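Local coordinates for protein maleate cis-trans isomerase (Pseudomonas putida, PDB 4FQ5) that probably catalyses the cis-trans isomerisation of maleate to fumarate, at residues V96-A102 with T133-S138; H63-M67 with R86-L91; L104-S109 with L167-I172. The protein carries 1 engineered substitution. All coordinates share one frame; numbering follows the deposited sequence.

In the fold
Contacts 1 and 2 belong to the parallel sheet with strand order 59-67, 27-35, 98-101, 135-137. Contact 1 pairs strands 98-101 and 135-137. Contact 2 packs helix 84-92 on strand 59-67. Their centres are about 11 Å apart, and M99 and Y101 of contact 1 touch M67, A88 and L91 of contact 2. Contact 2 closes before the other two open. Contact 3 lies about 18 Å from contact 1, centre to centre. It joins helix 104-108, which follows strand 98-101, to helix 162-174 beside the other parallel sheet. Contacts 1 and 3 cross along the chain. A102 of contact 1 and L104 and V105 of contact 3 line the maleate pocket.

Contact 1 (V96-A102 with T133-S138)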
ATOM      1  N   VAL A  96       6.971  22.673  -5.265  1.00 28.65           N
ATOM      2  CA  VAL A  96       6.830  21.369  -5.872  1.00 28.39           C
ATOM      3  C   VAL A  96       8.180  20.984  -6.515  1.00 28.32           C
ATOM      4  O   VAL A  96       8.898  21.856  -7.008  1.00 27.71           O
ATOM      5  CB  VAL A  96       5.633  21.491  -6.844  1.00 29.04           C
ATOM      6  CG1 VAL A  96       6.002  21.250  -8.296  1.00 29.22           C
ATOM      7  CG2 VAL A  96       4.427  20.713  -6.340  1.00 28.33           C
ATOM      8  N   ASP A  97       8.552  19.703  -6.454  1.00 28.04           N
ATOM      9  CA  ASP A  97       9.858  19.244  -6.965  1.00 28.69           C
ATOM     10  C   ASP A  97       9.879  19.002  -8.480  1.00 28.15           C
ATOM     11  O   ASP A  97      10.945  19.005  -9.107  1.00 28.40           O
ATOM     12  CB  ASP A  97      10.326  17.983  -6.222  1.00 29.54           C
ATOM     13  CG  ASP A  97      10.500  18.214  -4.730  1.00 30.83           C
ATOM     14  OD1 ASP A  97      11.244  19.142  -4.356  1.00 31.83           O
ATOM     15  OD2 ASP A  97       9.892  17.468  -3.929  1.00 31.38           O
ATOM     16  N   VAL A  98       8.701  18.758  -9.048  1.00 27.77           N
ATOM     17  CA  VAL A  98       8.506  18.628 -10.494  1.00 27.16           C
ATOM     18  C   VAL A  98       7.122  19.123 -10.789  1.00 26.35           C
ATOM     19  O   VAL A  98       6.230  19.000  -9.945  1.00 25.82           O
ATOM     20  CB  VAL A  98       8.488  17.172 -11.020  1.00 28.04           C
ATOM     21  CG1 VAL A  98       9.772  16.837 -11.747  1.00 30.04           C
ATOM     22  CG2 VAL A  98       8.111  16.161  -9.940  1.00 28.35           C
ATOM     23  N   MET A  99       6.932  19.612 -12.008  1.00 25.60           N
ATOM     24  CA  MET A  99       5.650  20.138 -12.433  1.00 26.34           C
ATOM     25  C   MET A  99       5.324  19.625 -13.827  1.00 26.67           C
ATOM     26  O   MET A  99       6.105  19.811 -14.764  1.00 27.10           O
ATOM     27  CB  MET A  99       5.687  21.668 -12.418  1.00 26.91           C
ATOM     28  CG  MET A  99       4.313  22.311 -12.465  1.00 26.69           C
ATOM     29  SD  MET A  99       4.419  24.108 -12.432  1.00 28.03           S
ATOM     30  CE  MET A  99       5.358  24.353 -10.923  1.00 26.78           C
ATOM     31  N   GLY A 100       4.170  18.974 -13.953  1.00 26.80           N
ATOM     32  CA  GLY A 100       3.722  18.437 -15.230  1.00 27.23           C
ATOM     33  C   GLY A 100       2.501  19.160 -15.759  1.00 27.71           C
ATOM     34  O   GLY A 100       1.493  19.278 -15.069  1.00 27.50           O
ATOM     35  N   TYR A 101       2.608  19.657 -16.988  1.00 28.57           N
ATOM     36  CA  TYR A 101       1.474  20.225 -17.712  1.00 28.61           C
ATOM     37  C   TYR A 101       0.794  19.046 -18.390  1.00 28.19           C
ATOM     38  O   TYR A 101       1.361  18.431 -19.297  1.00 28.48           O
ATOM     39  CB  TYR A 101       1.983  21.244 -18.736  1.00 29.11           C
ATOM     40  CG  TYR A 101       0.942  22.005 -19.536  1.00 29.43           C
ATOM     41  CD1 TYR A 101       0.802  23.382 -19.385  1.00 30.49           C
ATOM     42  CD2 TYR A 101       0.133  21.362 -20.482  1.00 30.06           C
ATOM     43  CE1 TYR A 101      -0.128  24.102 -20.132  1.00 30.85           C
ATOM     44  CE2 TYR A 101      -0.807  22.069 -21.225  1.00 30.42           C
ATOM     45  CZ  TYR A 101      -0.927  23.443 -21.052  1.00 30.78           C
ATOM     46  OH  TYR A 101      -1.844  24.163 -21.789  1.00 31.86           O
ATOM     47  N   ALA A 102      -0.421  18.736 -17.944  1.00 28.87           N
ATOM     48  CA  ALA A 102      -1.095  17.484 -18.309  1.00 29.78           C
ATOM     49  C   ALA A 102      -1.646  17.372 -19.743  1.00 30.56           C
ATOM     50  O   ALA A 102      -1.585  16.300 -20.340  1.00 31.43           O
ATOM     51  CB  ALA A 102      -2.188  17.165 -17.301  1.00 29.37           C
ATOM     52  N   THR A 133      11.740  25.042 -10.958  1.00 33.47           N
ATOM     53  CA  THR A 133      11.268  23.661 -10.937  1.00 32.96           C
ATOM     54  C   THR A 133      11.442  23.044 -12.316  1.00 31.86           C
ATOM     55  O   THR A 133      11.149  23.704 -13.313  1.00 31.52           O
ATOM     56  CB  THR A 133       9.765  23.610 -10.611  1.00 32.65           C
ATOM     57  OG1 THR A 133       9.477  24.525  -9.552  1.00 34.20           O
ATOM     58  CG2 THR A 133       9.350  22.217 -10.202  1.00 32.15           C
ATOM     59  N   PRO A 134      11.892  21.775 -12.383  1.00 30.98           N
ATOM     60  CA  PRO A 134      11.825  21.111 -13.691  1.00 30.56           C
ATOM     61  C   PRO A 134      10.379  21.011 -14.171  1.00 29.26           C
ATOM     62  O   PRO A 134       9.478  20.642 -13.402  1.00 28.08           O
ATOM     63  CB  PRO A 134      12.434  19.722 -13.442  1.00 30.94           C
ATOM     64  CG  PRO A 134      12.611  19.603 -11.962  1.00 31.31           C
ATOM     65  CD  PRO A 134      12.643  20.986 -11.390  1.00 31.65           C
ATOM     66  N   ILE A 135      10.173  21.378 -15.430  1.00 28.61           N
ATOM     67  CA  ILE A 135       8.856  21.432 -16.040  1.00 28.14           C
ATOM     68  C   ILE A 135       8.769  20.324 -17.080  1.00 27.92           C
ATOM     69  O   ILE A 135       9.684  20.153 -17.887  1.00 29.22           O
ATOM     70  CB  ILE A 135       8.605  22.797 -16.730  1.00 28.71           C
ATOM     71  CG1 ILE A 135       8.860  23.970 -15.759  1.00 29.37           C
ATOM     72  CG2 ILE A 135       7.213  22.853 -17.355  1.00 28.11           C
ATOM     73  CD1 ILE A 135       7.814  24.167 -14.674  1.00 28.41           C
ATOM     74  N   ILE A 136       7.687  19.557 -17.028  1.00 27.49           N
ATOM     75  CA  ILE A 136       7.408  18.531 -18.029  1.00 27.74           C
ATOM     76  C   ILE A 136       6.059  18.877 -18.647  1.00 27.42           C
ATOM     77  O   ILE A 136       5.140  19.283 -17.941  1.00 27.76           O
ATOM     78  CB  ILE A 136       7.396  17.097 -17.416  1.00 27.89           C
ATOM     79  CG1 ILE A 136       8.825  16.584 -17.195  1.00 28.40           C
ATOM     80  CG2 ILE A 136       6.749  16.091 -18.359  1.00 27.12           C
ATOM     81  CD1 ILE A 136       9.477  17.018 -15.903  1.00 29.66           C
ATOM     82  N   THR A 137       5.961  18.779 -19.966  1.00 27.31           N
ATOM     83  CA  THR A 137       4.657  18.762 -20.616  1.00 26.92           C
ATOM     84  C   THR A 137       4.414  17.344 -21.125  1.00 26.61           C
ATOM     85  O   THR A 137       5.360  16.657 -21.510  1.00 26.95           O
ATOM     86  CB  THR A 137       4.547  19.771 -21.784  1.00 26.88           C
ATOM     87  OG1 THR A 137       5.373  19.346 -22.873  1.00 27.69           O
ATOM     88  CG2 THR A 137       4.962  21.184 -21.336  1.00 27.56           C
ATOM     89  N   SER A 138       3.154  16.918 -21.106  1.00 27.06           N
ATOM     90  CA  SER A 138       2.726  15.635 -21.677  1.00 28.01           C
ATOM     91  C   SER A 138       3.178  15.473 -23.120  1.00 28.21           C
ATOM     92  O   SER A 138       3.617  14.393 -23.528  1.00 28.09           O
ATOM     93  CB  SER A 138       1.207  15.544 -21.659  1.00 28.73           C
ATOM     94  OG  SER A 138       0.751  15.442 -20.331  1.00 34.81           O
TER
HETATM   95  O   HOH W   1       8.271  24.651  -7.361  1.00 26.98           O
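The ring of Y101 is met obliquely by the methyl CG2 of T137. T137 CG2 lies 4.0 Å from Y101 CB, near the root of the ring. Outside the pair, S84, A106 and I107 also touch this side chain, and its OH makes a weak hydrogen bond to D81. P134 CG lies 3.4 Å from D97 O, and the ring crosses the side chain of V98 at about a right angle, with V98 CG1 at 4.0 Å from P134 CG. Strands 98-101 and 135-137 are parallel neighbours in one of the two sheets. M99 N binds P134 O, and I136 N binds M99 O at 2.8 Å. Y101 N then binds I136 O, and S138 N binds Y101 O. M99 and I135 lie side by side, with CD1 of I135 at 4.0 Å from M99 CB. T133 fits CG2 against V96 O. A water joins T133 OG1 to V96 O, and A131 O is a further partner of that hydroxyl. S138 OG also reaches A102 O, in a bond modelled doubtfully short, and pairs with T248. Four backbone bonds thus run as far as Y101 and S138. A102, the next residue, lines the maleate pocket beside C103, the predicted nucleophile.

Contact 2 (H63-M67 with R86-L91)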
ATOM      1  N   HIS A  63      -0.047  17.435  -5.867  1.00 22.01           N
ATOM      2  CA  HIS A  63      -0.518  18.813  -5.716  1.00 22.51           C
ATOM      3  C   HIS A  63      -0.930  19.353  -7.051  1.00 22.90           C
ATOM      4  O   HIS A  63      -0.121  19.412  -7.980  1.00 22.84           O
ATOM      5  CB  HIS A  63       0.599  19.659  -5.098  1.00 22.47           C
ATOM      6  CG  HIS A  63       1.185  19.036  -3.855  1.00 22.89           C
ATOM      7  ND1 HIS A  63       0.676  19.256  -2.634  1.00 23.21           N
ATOM      8  CD2 HIS A  63       2.217  18.108  -3.693  1.00 23.39           C
ATOM      9  CE1 HIS A  63       1.362  18.533  -1.724  1.00 23.88           C
ATOM     10  NE2 HIS A  63       2.304  17.827  -2.377  1.00 24.04           N
ATOM     11  N   SER A  64      -2.197  19.740  -7.164  1.00 22.81           N
ATOM     12  CA  SER A  64      -2.753  20.165  -8.447  1.00 23.79           C
ATOM     13  C   SER A  64      -3.153  21.631  -8.515  1.00 23.86           C
ATOM     14  O   SER A  64      -3.523  22.242  -7.508  1.00 23.61           O
ATOM     15  CB  SER A  64      -3.973  19.312  -8.816  1.00 23.53           C
ATOM     16  OG  SER A  64      -3.596  17.965  -9.021  1.00 25.13           O
ATOM     17  N   SER A  65      -3.085  22.166  -9.729  1.00 24.44           N
ATOM     18  CA  SER A  65      -3.700  23.437 -10.068  1.00 25.45           C
ATOM     19  C   SER A  65      -4.509  23.229 -11.347  1.00 25.37           C
ATOM     20  O   SER A  65      -4.102  22.464 -12.227  1.00 25.90           O
ATOM     21  CB  SER A  65      -2.637  24.519 -10.258  1.00 26.48           C
ATOM     22  OG  SER A  65      -3.212  25.694 -10.807  1.00 29.37           O
ATOM     23  N   ARG A  66      -5.651  23.904 -11.439  1.00 24.78           N
ATOM     24  CA  ARG A  66      -6.592  23.702 -12.532  1.00 25.10           C
ATOM     25  C   ARG A  66      -6.700  24.900 -13.469  1.00 26.04           C
ATOM     26  O   ARG A  66      -6.675  26.053 -13.036  1.00 25.59           O
ATOM     27  CB  ARG A  66      -7.981  23.332 -11.985  1.00 25.06           C
ATOM     28  CG  ARG A  66      -8.066  21.888 -11.526  1.00 24.68           C
ATOM     29  CD  ARG A  66      -9.428  21.495 -10.960  1.00 25.21           C
ATOM     30  NE  ARG A  66      -9.754  20.144 -11.412  1.00 24.86           N
ATOM     31  CZ  ARG A  66      -9.089  19.045 -11.058  1.00 25.06           C
ATOM     32  NH1 ARG A  66      -8.065  19.106 -10.199  1.00 24.29           N
ATOM     33  NH2 ARG A  66      -9.453  17.875 -11.561  1.00 25.25           N
ATOM     34  N   MET A  67      -6.805  24.586 -14.758  1.00 27.14           N
ATOM     35  CA  MET A  67      -7.075  25.546 -15.824  1.00 28.33           C
ATOM     36  C   MET A  67      -8.363  25.094 -16.515  1.00 29.23           C
ATOM     37  O   MET A  67      -8.453  23.963 -16.992  1.00 29.96           O
ATOM     38  CB  MET A  67      -5.897  25.595 -16.807  1.00 28.32           C
ATOM     39  CG  MET A  67      -5.300  24.233 -17.161  1.00 28.41           C
ATOM     40  SD  MET A  67      -3.907  24.343 -18.293  1.00 29.15           S
ATOM     41  CE  MET A  67      -3.745  22.652 -18.817  1.00 30.38           C
ATOM     42  N   ARG A  86      -0.548  31.313 -14.414  1.00 30.61           N
ATOM     43  CA  ARG A  86      -1.236  31.322 -13.123  1.00 30.17           C
ATOM     44  C   ARG A  86      -1.048  29.982 -12.400  1.00 28.76           C
ATOM     45  O   ARG A  86      -0.721  29.951 -11.212  1.00 28.01           O
ATOM     46  CB  ARG A  86      -2.735  31.638 -13.278  1.00 31.02           C
ATOM     47  CG  ARG A  86      -3.526  31.466 -11.981  1.00 31.96           C
ATOM     48  CD  ARG A  86      -5.031  31.710 -12.101  1.00 33.30           C
ATOM     49  NE  ARG A  86      -5.744  30.815 -13.024  1.00 33.73           N
ATOM     50  CZ  ARG A  86      -6.103  29.550 -12.778  1.00 34.65           C
ATOM     51  NH1 ARG A  86      -6.764  28.866 -13.711  1.00 35.14           N
ATOM     52  NH2 ARG A  86      -5.804  28.948 -11.626  1.00 34.13           N
ATOM     53  N   CYS A  87      -1.250  28.887 -13.131  1.00 27.97           N
ATOM     54  CA  CYS A  87      -1.141  27.536 -12.566  1.00 27.41           C
ATOM     55  C   CYS A  87       0.272  27.225 -12.067  1.00 26.75           C
ATOM     56  O   CYS A  87       0.434  26.650 -10.988  1.00 26.27           O
ATOM     57  CB  CYS A  87      -1.625  26.480 -13.575  1.00 26.78           C
ATOM     58  SG  CYS A  87      -3.412  26.528 -13.919  1.00 27.79           S
ATOM     59  N   ALA A  88       1.288  27.607 -12.848  1.00 26.33           N
ATOM     60  CA  ALA A  88       2.686  27.430 -12.438  1.00 26.60           C
ATOM     61  C   ALA A  88       3.058  28.281 -11.218  1.00 27.12           C
ATOM     62  O   ALA A  88       3.837  27.840 -10.370  1.00 26.86           O
ATOM     63  CB  ALA A  88       3.635  27.705 -13.597  1.00 26.55           C
ATOM     64  N   LEU A  89       2.512  29.500 -11.140  1.00 27.66           N
ATOM     65  CA  LEU A  89       2.650  30.329  -9.939  1.00 28.23           C
ATOM     66  C   LEU A  89       2.005  29.644  -8.739  1.00 28.00           C
ATOM     67  O   LEU A  89       2.589  29.597  -7.659  1.00 29.08           O
ATOM     68  CB  LEU A  89       2.028  31.721 -10.138  1.00 28.70           C
ATOM     69  CG  LEU A  89       2.814  32.743 -10.970  1.00 29.53           C
ATOM     70  CD1 LEU A  89       1.916  33.879 -11.449  1.00 29.90           C
ATOM     71  CD2 LEU A  89       4.010  33.288 -10.194  1.00 30.07           C
ATOM     72  N   GLU A  90       0.803  29.109  -8.937  1.00 27.84           N
ATOM     73  CA  GLU A  90       0.083  28.414  -7.872  1.00 28.11           C
ATOM     74  C   GLU A  90       0.873  27.232  -7.309  1.00 27.47           C
ATOM     75  O   GLU A  90       0.977  27.067  -6.091  1.00 27.86           O
ATOM     76  CB  GLU A  90      -1.319  27.984  -8.340  1.00 27.92           C
ATOM     77  CG  GLU A  90      -2.295  29.151  -8.428  1.00 29.50           C
ATOM     78  CD  GLU A  90      -3.647  28.801  -9.035  1.00 30.36           C
ATOM     79  OE1 GLU A  90      -3.908  27.615  -9.333  1.00 30.29           O
ATOM     80  OE2 GLU A  90      -4.463  29.731  -9.213  1.00 30.60           O
ATOM     81  N   LEU A  91       1.461  26.437  -8.195  1.00 26.69           N
ATOM     82  CA  LEU A  91       2.167  25.232  -7.770  1.00 26.16           C
ATOM     83  C   LEU A  91       3.572  25.515  -7.248  1.00 26.44           C
ATOM     84  O   LEU A  91       4.042  24.812  -6.348  1.00 26.99           O
ATOM     85  CB  LEU A  91       2.173  24.173  -8.884  1.00 25.18           C
ATOM     86  CG  LEU A  91       0.797  23.545  -9.175  1.00 24.81           C
ATOM     87  CD1 LEU A  91       0.848  22.677 -10.422  1.00 24.65           C
ATOM     88  CD2 LEU A  91       0.283  22.746  -7.980  1.00 24.47           C
TER
HETATM   89  O   HOH W   2      -6.296  25.929  -9.314  1.00 19.89           O
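R86 reaches over to the backbone of R66, where helix 84-92 covers strand 59-67, outermost in the parallel alpha/beta sheet of this chain. The helix belongs to the beta-alpha-beta crossover that leads from strand 59-67, past strand 27-35, to strand 98-101. Segment 86-91 runs nearly antiparallel to segment 63-67, at 160°, with the axes 8.0 Å apart. The R86 chain bends at chi3 (61°), which turns the guanidinium back toward the strand. R86 NH1 donates to R66 O at 2.9 Å, in the carbonyl plane and close to the guanidinium plane. NH2 adds a weak bond to the same oxygen. R86 NH2 also forms a salt bridge with E90 OE2 at 2.9 Å, in the guanidinium plane. The bonds to R66 O and E90 OE2 fix how the guanidinium is turned. C87 comes next and points toward the strand. C87 SG lies 3.9 Å from M67 CB and 3.4 Å from R66 O. One turn on from R86, E90 takes the hydroxyl of S65 on the anti side of OE1, 32° out of the carboxylate plane. A water joins OE1 to R66 N as well. Both carboxylate oxygens are engaged, OE1 by S65 and the water, OE2 by R86. The nearby arginine probably favours the ionised form. S64 and R66 point away from the helix. R66 NH1 binds S64 O of the second subunit and is salt-bridged to E42 of its own chain. L91 packs CG 3.7 Å from S65 CB, and L91 CD2 touches H63 O at 3.4 Å.

Contact 3 (L104-S109 with L167-I172); sequences LVAIMS and LVVDYI. With MAE (maleic acid), chain C.
M108 lays its side chain over one face of the Y171 ring, so that both a CH-pi and a Met-aromatic contact form. M108 CG sits 3.6 Å from the centroid of the Y171 ring, only 16° off the normal. M108 SD follows obliquely, 4.2 Å from the same centroid. Past CG the chain is extended, with chi2 -167°, and this carries CE along the ring to CD2 of Y171 and on toward CG1 of I172. The phenol OH of Y171 is hydrogen-bonded to H115, which helps to fix the ring. V168 fills the other part of the interface. Its CG1 touches M108 SD. V168 CG2 meets V105 CG2 at 3.7 Å and L104 CD1 at 3.9 Å. At the edge, L167 CD2 rests near S109 OG. The axes of 104-108 and 167-172 come within 9.8 Å at 68°. Helix 104-108 follows a strand of one parallel sheet, and helix 162-174 comes between strands 153-158 and 178-184 of the other in the chain. L104 N gives a weak hydrogen bond to maleate O4 at 3.1 Å. V105 N gives another to maleate O3 at 3.4 Å. The N-terminal end of the helix would favour that carboxylate. Across the pair the contacts are apolar, CH-pi and sulfur-aromatic, while this part of the polar grip on the substrate comes from backbone N-H groups at the N-terminal end of helix 104-108.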
ATOM      1  N   LEU A 104      -1.856  17.194 -23.459  1.00 28.01           N
ATOM      2  CA  LEU A 104      -1.065  16.987 -24.674  1.00 28.56           C
ATOM      3  C   LEU A 104      -1.549  17.838 -25.847  1.00 28.35           C
ATOM      4  O   LEU A 104      -0.756  18.513 -26.491  1.00 27.56           O
ATOM      5  CB  LEU A 104      -1.111  15.497 -25.050  1.00 28.62           C
ATOM      6  CG  LEU A 104      -0.599  14.760 -26.305  1.00 29.86           C
ATOM      7  CD1 LEU A 104      -0.923  15.407 -27.650  1.00 30.26           C
ATOM      8  CD2 LEU A 104       0.867  14.377 -26.222  1.00 29.95           C
ATOM      9  N   VAL A 105      -2.849  17.792 -26.121  1.00 27.95           N
ATOM     10  CA  VAL A 105      -3.400  18.448 -27.303  1.00 28.59           C
ATOM     11  C   VAL A 105      -3.385  19.985 -27.199  1.00 29.05           C
ATOM     12  O   VAL A 105      -3.281  20.681 -28.208  1.00 29.43           O
ATOM     13  CB  VAL A 105      -4.792  17.884 -27.681  1.00 28.06           C
ATOM     14  CG1 VAL A 105      -5.887  18.402 -26.751  1.00 27.90           C
ATOM     15  CG2 VAL A 105      -5.110  18.184 -29.137  1.00 28.78           C
ATOM     16  N   ALA A 106      -3.475  20.498 -25.976  1.00 29.00           N
ATOM     17  CA  ALA A 106      -3.444  21.939 -25.735  1.00 29.87           C
ATOM     18  C   ALA A 106      -2.094  22.513 -26.153  1.00 30.40           C
ATOM     19  O   ALA A 106      -2.023  23.585 -26.759  1.00 32.14           O
ATOM     20  CB  ALA A 106      -3.711  22.230 -24.269  1.00 28.81           C
ATOM     21  N   ILE A 107      -1.028  21.790 -25.834  1.00 29.29           N
ATOM     22  CA  ILE A 107       0.310  22.180 -26.250  1.00 29.63           C
ATOM     23  C   ILE A 107       0.469  22.067 -27.771  1.00 30.58           C
ATOM     24  O   ILE A 107       0.857  23.032 -28.431  1.00 30.78           O
ATOM     25  CB  ILE A 107       1.394  21.357 -25.519  1.00 29.23           C
ATOM     26  CG1 ILE A 107       1.458  21.720 -24.023  1.00 29.04           C
ATOM     27  CG2 ILE A 107       2.749  21.510 -26.199  1.00 29.10           C
ATOM     28  CD1 ILE A 107       1.637  23.197 -23.716  1.00 29.96           C
ATOM     29  N   MET A 108       0.153  20.899 -28.322  1.00 30.66           N
ATOM     30  CA  MET A 108       0.329  20.666 -29.754  1.00 32.65           C
ATOM     31  C   MET A 108      -0.556  21.582 -30.619  1.00 33.84           C
ATOM     32  O   MET A 108      -0.136  22.006 -31.691  1.00 36.04           O
ATOM     33  CB  MET A 108       0.157  19.177 -30.106  1.00 31.89           C
ATOM     34  CG  MET A 108       1.214  18.268 -29.475  1.00 31.73           C
ATOM     35  SD  MET A 108       1.253  16.592 -30.153  1.00 31.86           S
ATOM     36  CE  MET A 108       2.625  15.862 -29.273  1.00 30.55           C
ATOM     37  N   SER A 109      -1.756  21.903 -30.131  1.00 34.01           N
ATOM     38  CA  SER A 109      -2.683  22.837 -30.792  1.00 35.26           C
ATOM     39  C   SER A 109      -2.114  24.234 -31.051  1.00 35.73           C
ATOM     40  O   SER A 109      -2.635  24.971 -31.887  1.00 35.61           O
ATOM     41  CB  SER A 109      -3.938  23.025 -29.937  1.00 35.98           C
ATOM     42  OG  SER A 109      -4.879  22.011 -30.194  1.00 40.60           O
ATOM     43  N   LEU A 167      -3.786  17.464 -36.106  1.00 37.97           N
ATOM     44  CA  LEU A 167      -2.755  18.349 -35.559  1.00 37.05           C
ATOM     45  C   LEU A 167      -1.719  17.566 -34.765  1.00 34.88           C
ATOM     46  O   LEU A 167      -0.520  17.798 -34.911  1.00 34.63           O
ATOM     47  CB  LEU A 167      -3.378  19.430 -34.667  1.00 38.01           C
ATOM     48  CG  LEU A 167      -3.747  20.813 -35.222  1.00 40.71           C
ATOM     49  CD1 LEU A 167      -4.542  20.755 -36.524  1.00 43.05           C
ATOM     50  CD2 LEU A 167      -4.517  21.599 -34.173  1.00 39.31           C
ATOM     51  N   VAL A 168      -2.192  16.646 -33.926  1.00 33.40           N
ATOM     52  CA  VAL A 168      -1.320  15.846 -33.061  1.00 31.85           C
ATOM     53  C   VAL A 168      -0.395  14.973 -33.897  1.00 31.97           C
ATOM     54  O   VAL A 168       0.826  14.982 -33.700  1.00 31.93           O
ATOM     55  CB  VAL A 168      -2.139  15.001 -32.057  1.00 31.33           C
ATOM     56  CG1 VAL A 168      -1.257  13.985 -31.339  1.00 30.68           C
ATOM     57  CG2 VAL A 168      -2.826  15.910 -31.047  1.00 30.44           C
ATOM     58  N   VAL A 169      -0.978  14.242 -34.843  1.00 33.31           N
ATOM     59  CA  VAL A 169      -0.210  13.391 -35.754  1.00 34.79           C
ATOM     60  C   VAL A 169       0.821  14.215 -36.536  1.00 35.29           C
ATOM     61  O   VAL A 169       1.981  13.818 -36.640  1.00 34.54           O
ATOM     62  CB  VAL A 169      -1.144  12.590 -36.689  1.00 35.81           C
ATOM     63  CG1 VAL A 169      -0.373  11.979 -37.852  1.00 37.08           C
ATOM     64  CG2 VAL A 169      -1.865  11.503 -35.900  1.00 35.48           C
ATOM     65  N   ASP A 170       0.404  15.377 -37.043  1.00 36.31           N
ATOM     66  CA  ASP A 170       1.321  16.275 -37.754  1.00 37.75           C
ATOM     67  C   ASP A 170       2.431  16.826 -36.850  1.00 35.99           C
ATOM     68  O   ASP A 170       3.569  16.988 -37.296  1.00 35.41           O
ATOM     69  CB  ASP A 170       0.559  17.415 -38.435  1.00 40.90           C
ATOM     70  CG  ASP A 170      -0.230  16.952 -39.654  1.00 45.90           C
ATOM     71  OD1 ASP A 170      -0.140  15.757 -40.040  1.00 48.05           O
ATOM     72  OD2 ASP A 170      -0.952  17.792 -40.239  1.00 49.64           O
ATOM     73  N   TYR A 171       2.100  17.091 -35.584  1.00 34.51           N
ATOM     74  CA  TYR A 171       3.093  17.540 -34.599  1.00 33.07           C
ATOM     75  C   TYR A 171       4.161  16.464 -34.379  1.00 32.87           C
ATOM     76  O   TYR A 171       5.368  16.755 -34.360  1.00 33.04           O
ATOM     77  CB  TYR A 171       2.404  17.901 -33.271  1.00 31.60           C
ATOM     78  CG  TYR A 171       3.231  18.758 -32.327  1.00 30.79           C
ATOM     79  CD1 TYR A 171       2.980  20.125 -32.202  1.00 30.78           C
ATOM     80  CD2 TYR A 171       4.246  18.197 -31.547  1.00 30.22           C
ATOM     81  CE1 TYR A 171       3.723  20.913 -31.335  1.00 30.68           C
ATOM     82  CE2 TYR A 171       4.999  18.973 -30.680  1.00 30.20           C
ATOM     83  CZ  TYR A 171       4.733  20.328 -30.576  1.00 30.57           C
ATOM     84  OH  TYR A 171       5.482  21.094 -29.721  1.00 30.76           O
ATOM     85  N   ILE A 172       3.711  15.221 -34.223  1.00 32.63           N
ATOM     86  CA  ILE A 172       4.604  14.085 -34.005  1.00 32.58           C
ATOM     87  C   ILE A 172       5.499  13.853 -35.229  1.00 33.48           C
ATOM     88  O   ILE A 172       6.714  13.664 -35.100  1.00 33.09           O
ATOM     89  CB  ILE A 172       3.806  12.807 -33.648  1.00 32.40           C
ATOM     90  CG1 ILE A 172       3.082  12.990 -32.302  1.00 31.82           C
ATOM     91  CG2 ILE A 172       4.726  11.599 -33.585  1.00 32.23           C
ATOM     92  CD1 ILE A 172       1.921  12.044 -32.084  1.00 31.42           C
TER
HETATM   93  C1  MAE C 301      -7.287  16.045 -21.437  1.00 36.17           C
HETATM   94  O1  MAE C 301      -7.974  16.148 -20.408  1.00 33.92           O
HETATM   95  O2  MAE C 301      -7.098  14.975 -22.034  1.00 35.49           O
HETATM   96  C2  MAE C 301      -6.694  17.274 -21.987  1.00 35.69           C
HETATM   97  C3  MAE C 301      -5.715  17.304 -22.873  1.00 35.20           C
HETATM   98  C4  MAE C 301      -5.041  16.113 -23.436  1.00 35.48           C
HETATM   99  O3  MAE C 301      -5.199  15.869 -24.629  1.00 35.42           O
HETATM  100  O4  MAE C 301      -4.302  15.402 -22.746  1.00 35.24           O